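Local coordinates for putative DNA-binding protein (Salmonella choleraesuis, PDB 2HX0) that probably binds DNA and carries a magnesium ion held by histidines within a trimer of PCC domains, at residues A50-S55 / T116-V121; N82-L87 / L128-Q133. The protein carries 2 engineered substitutions. All blocks are in the same frame, centred on the assembly; numbering follows the deposited sequence.

Contact 1. Residues A50-S55 / T116-V121; sequences AGCTGS and TTLELV
A classic beta bulge sets two residues, Ala50 and Gly51, opposite the single Val121, so that successive amides turn to one carbonyl: Ala50 N gives its hydrogen to Val121 O at 2.9 Å, while the bond from Gly51 N to the same oxygen is weak. The helix-like psi of Ala50 (-19°) makes the extra residue fit. Val121 N in turn donates to Gly51 O; beyond the bulge the antiparallel ladder is regular, with Thr53 and Glu119 as a hydrogen-bonded pair in which Glu119 N reaches Thr53 O at 2.7 Å. Strands 47-56 and 113-124 are neighbours inside the antiparallel sheet of the PCC domain, and the two faces of the pairing differ in chemistry. On one, Cys52 SG, anti to its backbone N (chi1 -180°), lies 3.5 Å from Leu120 CD2 and 3.8 Å from Leu118 CD1; both leucines continue onto helix 31-42 through Leu35 and Val31. Gly54 pairs with Leu118, and without a side chain its CA sits 3.9 Å from Leu118 CD1 and 3.2 Å from Thr117 O. On the other face Thr53 and Glu119 run side by side, Thr53 CG2 packing 3.7 Å from Glu119 CB. Thr53 lies about 5 Å from a bound magnesium ion and packs on His93 of a second subunit, where Glu119 OE1 meets Thr84 and OE2 meets Arg132 and His91. At the bend in strand 113-124, the hydroxyls Ser55 OG and Thr116 OG1 hydrogen-bond at 2.7 Å.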
loop_
_atom_site.group_PDB
_atom_site.type_symbol
_atom_site.label_atom_id
_atom_site.label_comp_id
_atom_site.label_asym_id
_atom_site.label_seq_id
_atom_site.Cartn_x
_atom_site.Cartn_y
_atom_site.Cartn_z
ATOM N N ALA A 50 0.580 -5.375 -4.860
ATOM C CA ALA A 50 1.528 -5.286 -3.754
ATOM C C ALA A 50 2.291 -3.969 -3.726
ATOM O O ALA A 50 2.857 -3.598 -2.700
ATOM C CB ALA A 50 2.511 -6.462 -3.811
ATOM N N GLY A 51 2.312 -3.267 -4.851
ATOM C CA GLY A 51 3.010 -1.996 -4.915
ATOM C C GLY A 51 2.670 -1.287 -6.208
ATOM O O GLY A 51 2.504 -1.933 -7.239
ATOM N N CYS A 52 2.549 0.036 -6.162
ATOM C CA CYS A 52 2.223 0.785 -7.371
ATOM C C CYS A 52 2.565 2.260 -7.274
ATOM O O CYS A 52 2.312 2.911 -6.257
ATOM C CB CYS A 52 0.731 0.638 -7.701
ATOM S SG CYS A 52 0.185 1.524 -9.196
ATOM N N THR A 53 3.154 2.779 -8.343
ATOM C CA THR A 53 3.498 4.190 -8.408
ATOM C C THR A 53 3.411 4.600 -9.866
ATOM O O THR A 53 3.627 3.784 -10.755
ATOM C CB THR A 53 4.916 4.461 -7.881
ATOM O OG1 THR A 53 5.147 5.874 -7.863
ATOM C CG2 THR A 53 5.958 3.796 -8.758
ATOM N N GLY A 54 3.085 5.862 -10.115
ATOM C CA GLY A 54 2.979 6.312 -11.487
ATOM C C GLY A 54 2.199 7.595 -11.632
ATOM O O GLY A 54 1.994 8.323 -10.665
ATOM N N SER A 55 1.741 7.854 -12.852
ATOM C CA SER A 55 1.001 9.068 -13.160
ATOM C C SER A 55 -0.140 8.783 -14.125
ATOM O O SER A 55 -0.069 7.855 -14.929
ATOM C CB SER A 55 1.955 10.094 -13.773
ATOM O OG SER A 55 2.654 9.536 -14.871
ATOM N N THR A 116 2.772 9.168 -17.854
ATOM C CA THR A 116 4.157 8.889 -18.213
ATOM C C THR A 116 4.523 7.441 -17.909
ATOM O O THR A 116 5.325 6.840 -18.623
ATOM C CB THR A 116 5.155 9.809 -17.465
ATOM O OG1 THR A 116 5.073 9.573 -16.056
ATOM C CG2 THR A 116 4.853 11.270 -17.758
ATOM N N THR A 117 3.925 6.870 -16.868
ATOM C CA THR A 117 4.245 5.497 -16.500
ATOM C C THR A 117 3.371 4.994 -15.356
ATOM O O THR A 117 2.738 5.772 -14.650
ATOM C CB THR A 117 5.725 5.394 -16.023
ATOM O OG1 THR A 117 6.122 4.021 -15.939
ATOM C CG2 THR A 117 5.875 6.011 -14.633
ATOM N N LEU A 118 3.323 3.678 -15.197
ATOM C CA LEU A 118 2.623 3.073 -14.070
ATOM C C LEU A 118 3.454 1.843 -13.741
ATOM O O LEU A 118 3.517 0.898 -14.524
ATOM C CB LEU A 118 1.183 2.673 -14.395
ATOM C CG LEU A 118 0.456 2.360 -13.076
ATOM C CD1 LEU A 118 0.246 3.660 -12.298
ATOM C CD2 LEU A 118 -0.879 1.685 -13.341
ATOM N N GLU A 119 4.123 1.879 -12.592
ATOM C CA GLU A 119 4.973 0.779 -12.152
ATOM C C GLU A 119 4.182 -0.055 -11.166
ATOM O O GLU A 119 3.624 0.474 -10.213
ATOM C CB GLU A 119 6.229 1.336 -11.491
ATOM C CG GLU A 119 7.147 2.067 -12.465
ATOM C CD GLU A 119 8.272 2.817 -11.775
ATOM O OE1 GLU A 119 8.778 2.325 -10.744
ATOM O OE2 GLU A 119 8.662 3.896 -12.273
ATOM N N LEU A 120 4.148 -1.362 -11.397
ATOM C CA LEU A 120 3.380 -2.250 -10.545
ATOM C C LEU A 120 4.107 -3.503 -10.107
ATOM O O LEU A 120 4.888 -4.077 -10.860
ATOM C CB LEU A 120 2.120 -2.711 -11.285
ATOM C CG LEU A 120 1.022 -1.728 -11.677
ATOM C CD1 LEU A 120 0.427 -2.139 -13.013
ATOM C CD2 LEU A 120 -0.045 -1.707 -10.592
ATOM N N VAL A 121 3.848 -3.915 -8.871
ATOM C CA VAL A 121 4.370 -5.175 -8.368
ATOM C C VAL A 121 3.085 -5.900 -7.984
ATOM O O VAL A 121 2.344 -5.448 -7.106
ATOM C CB VAL A 121 5.265 -5.023 -7.135
ATOM C CG1 VAL A 121 5.635 -6.412 -6.608
ATOM C CG2 VAL A 121 6.521 -4.276 -7.506
#

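Contact 2. Residues N82-L87 / L128-Q133; sequences NGTLEL and LTFSRQ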
loop_
_atom_site.group_PDB
_atom_site.type_symbol
_atom_site.label_atom_id
_atom_site.label_comp_id
_atom_site.label_asym_id
_atom_site.label_seq_id
_atom_site.Cartn_x
_atom_site.Cartn_y
_atom_site.Cartn_z
ATOM N N ASN A 82 -4.800 -0.074 -4.628
ATOM C CA ASN A 82 -4.895 -1.269 -3.810
ATOM C C ASN A 82 -6.071 -2.141 -4.169
ATOM O O ASN A 82 -7.073 -1.676 -4.712
ATOM C CB ASN A 82 -4.993 -0.881 -2.335
ATOM C CG ASN A 82 -3.670 -0.416 -1.767
ATOM O OD1 ASN A 82 -2.716 -1.191 -1.674
ATOM N ND2 ASN A 82 -3.601 0.853 -1.385
ATOM N N GLY A 83 -5.948 -3.421 -3.862
ATOM C CA GLY A 83 -7.041 -4.314 -4.154
ATOM C C GLY A 83 -6.617 -5.657 -4.683
ATOM O O GLY A 83 -5.431 -5.936 -4.877
ATOM N N THR A 84 -7.621 -6.484 -4.929
ATOM C CA THR A 84 -7.435 -7.834 -5.415
ATOM C C THR A 84 -7.887 -7.946 -6.857
ATOM O O THR A 84 -8.654 -7.121 -7.344
ATOM C CB THR A 84 -8.272 -8.804 -4.571
ATOM O OG1 THR A 84 -9.635 -8.344 -4.538
ATOM C CG2 THR A 84 -7.734 -8.871 -3.150
ATOM N N LEU A 85 -7.390 -8.958 -7.551
ATOM C CA LEU A 85 -7.803 -9.177 -8.923
ATOM C C LEU A 85 -7.535 -10.621 -9.291
ATOM O O LEU A 85 -6.653 -11.267 -8.723
ATOM C CB LEU A 85 -7.088 -8.218 -9.888
ATOM C CG LEU A 85 -5.576 -8.263 -10.103
ATOM C CD1 LEU A 85 -5.216 -7.299 -11.222
ATOM C CD2 LEU A 85 -4.839 -7.896 -8.826
ATOM N N GLU A 86 -8.329 -11.133 -10.222
ATOM C CA GLU A 86 -8.189 -12.505 -10.665
ATOM C C GLU A 86 -8.792 -12.671 -12.055
ATOM O O GLU A 86 -9.282 -11.707 -12.635
ATOM C CB GLU A 86 -8.841 -13.457 -9.656
ATOM C CG GLU A 86 -10.357 -13.341 -9.499
ATOM C CD GLU A 86 -10.806 -12.193 -8.612
ATOM O OE1 GLU A 86 -9.990 -11.656 -7.830
ATOM O OE2 GLU A 86 -12.002 -11.841 -8.684
ATOM N N LEU A 87 -8.755 -13.889 -12.586
ATOM C CA LEU A 87 -9.264 -14.150 -13.930
ATOM C C LEU A 87 -10.552 -13.456 -14.358
ATOM O O LEU A 87 -10.589 -12.842 -15.423
ATOM C CB LEU A 87 -9.413 -15.656 -14.165
ATOM C CG LEU A 87 -8.147 -16.427 -14.557
ATOM C CD1 LEU A 87 -8.546 -17.819 -15.021
ATOM C CD2 LEU A 87 -7.407 -15.705 -15.676
ATOM N N LEU A 128 -4.149 -20.510 -3.491
ATOM C CA LEU A 128 -5.532 -20.065 -3.365
ATOM C C LEU A 128 -6.168 -19.662 -4.687
ATOM O O LEU A 128 -5.492 -19.496 -5.698
ATOM C CB LEU A 128 -5.598 -18.863 -2.417
ATOM C CG LEU A 128 -4.980 -19.033 -1.026
ATOM C CD1 LEU A 128 -4.915 -17.679 -0.336
ATOM C CD2 LEU A 128 -5.802 -20.015 -0.199
ATOM N N THR A 129 -7.486 -19.501 -4.657
ATOM C CA THR A 129 -8.235 -19.060 -5.823
ATOM C C THR A 129 -9.280 -18.073 -5.333
ATOM O O THR A 129 -10.018 -18.361 -4.383
ATOM C CB THR A 129 -8.957 -20.226 -6.539
ATOM O OG1 THR A 129 -7.989 -21.108 -7.121
ATOM C CG2 THR A 129 -9.858 -19.694 -7.643
ATOM N N PHE A 130 -9.317 -16.898 -5.953
ATOM C CA PHE A 130 -10.296 -15.876 -5.599
ATOM C C PHE A 130 -11.468 -15.971 -6.565
ATOM O O PHE A 130 -11.291 -16.265 -7.751
ATOM C CB PHE A 130 -9.727 -14.457 -5.740
ATOM C CG PHE A 130 -8.670 -14.092 -4.732
ATOM C CD1 PHE A 130 -8.460 -14.857 -3.587
ATOM C CD2 PHE A 130 -7.897 -12.951 -4.927
ATOM C CE1 PHE A 130 -7.491 -14.487 -2.649
ATOM C CE2 PHE A 130 -6.928 -12.569 -4.001
ATOM C CZ PHE A 130 -6.724 -13.340 -2.857
ATOM N N SER A 131 -12.665 -15.715 -6.056
ATOM C CA SER A 131 -13.866 -15.701 -6.880
ATOM C C SER A 131 -14.795 -14.678 -6.248
ATOM O O SER A 131 -14.540 -14.202 -5.141
ATOM C CB SER A 131 -14.537 -17.081 -6.923
ATOM O OG SER A 131 -14.960 -17.502 -5.638
ATOM N N ARG A 132 -15.858 -14.320 -6.958
ATOM C CA ARG A 132 -16.822 -13.360 -6.441
ATOM C C ARG A 132 -18.145 -14.103 -6.319
ATOM O O ARG A 132 -18.752 -14.478 -7.324
ATOM C CB ARG A 132 -16.951 -12.170 -7.394
ATOM C CG ARG A 132 -15.620 -11.491 -7.713
ATOM C CD ARG A 132 -15.037 -10.760 -6.505
ATOM N NE ARG A 132 -13.612 -10.481 -6.688
ATOM C CZ ARG A 132 -12.885 -9.700 -5.893
ATOM N NH1 ARG A 132 -13.442 -9.096 -4.848
ATOM N NH2 ARG A 132 -11.592 -9.540 -6.139
ATOM N N GLN A 133 -18.571 -14.334 -5.082
ATOM C CA GLN A 133 -19.807 -15.058 -4.821
ATOM C C GLN A 133 -20.781 -14.162 -4.075
ATOM O O GLN A 133 -20.380 -13.340 -3.253
ATOM C CB GLN A 133 -19.509 -16.299 -3.980
ATOM C CG GLN A 133 -18.376 -17.156 -4.519
ATOM C CD GLN A 133 -18.727 -17.864 -5.809
ATOM O OE1 GLN A 133 -17.868 -18.473 -6.445
ATOM N NE2 GLN A 133 -19.996 -17.798 -6.202
#
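Strands 82-86 and 128-133 cross almost perpendicularly, at -97° with their axes 7.3 Å apart, so side chains rather than a backbone ladder join them. Arg132 takes hold of Glu86 side-on: NE donates to Glu86 OE2 at 2.9 Å, nearly straight at 168°, and NH2 to Glu86 OE1 at 3.1 Å, using the syn lone pair of that oxygen. Carboxylate and guanidinium are nearly coplanar, and a bend at chi2 (-80°) turns Glu86 CD so that the carboxylate lies beside the guanidinium. The same NH2 also donates to Thr84 OG1 at 2.8 Å, close to the guanidinium plane, so one nitrogen is shared between two residues of strand 82-86. Beside this polar group Phe130 packs its CE2 3.9 Å from Thr84 CG2, and Glu86 OE1 lies near the ring plane at its edge, 3.8 Å from Phe130 CD2. Leu143 of strand 141-147 touches both Phe130 and Arg132. Glu119 of a third subunit is the second partner of Thr84 and Arg132, next to the magnesium ligand His91. With NE and NH2 bound near the guanidinium plane and NH1 held by that subunit, the group's rotation is fixed, tying the 128-134/141-147 hairpin to the large sheet of the same chain and to the subunit interface.

In the fold
Both contacts are buried and reach the same sheet, in which strands 47-56 and 75-86 are neighbours, yet they lie on opposite sides of the chain's centre and do not touch. Contact 1 joins two adjacent strands within the sheet, mainly by backbone bonds with a leucine-rich face against the helix. Contact 2 instead fastens the separate two-stranded 128-134/141-147 sheet across strand 75-86, through charge, hydroxyl and ring packing. Strand 113-124 is followed in the chain by strand 128-134, and the segments of the two contacts alternate along the sequence. In the trimer, contact 1 of one copy meets contact 2 of another across the subunit interface.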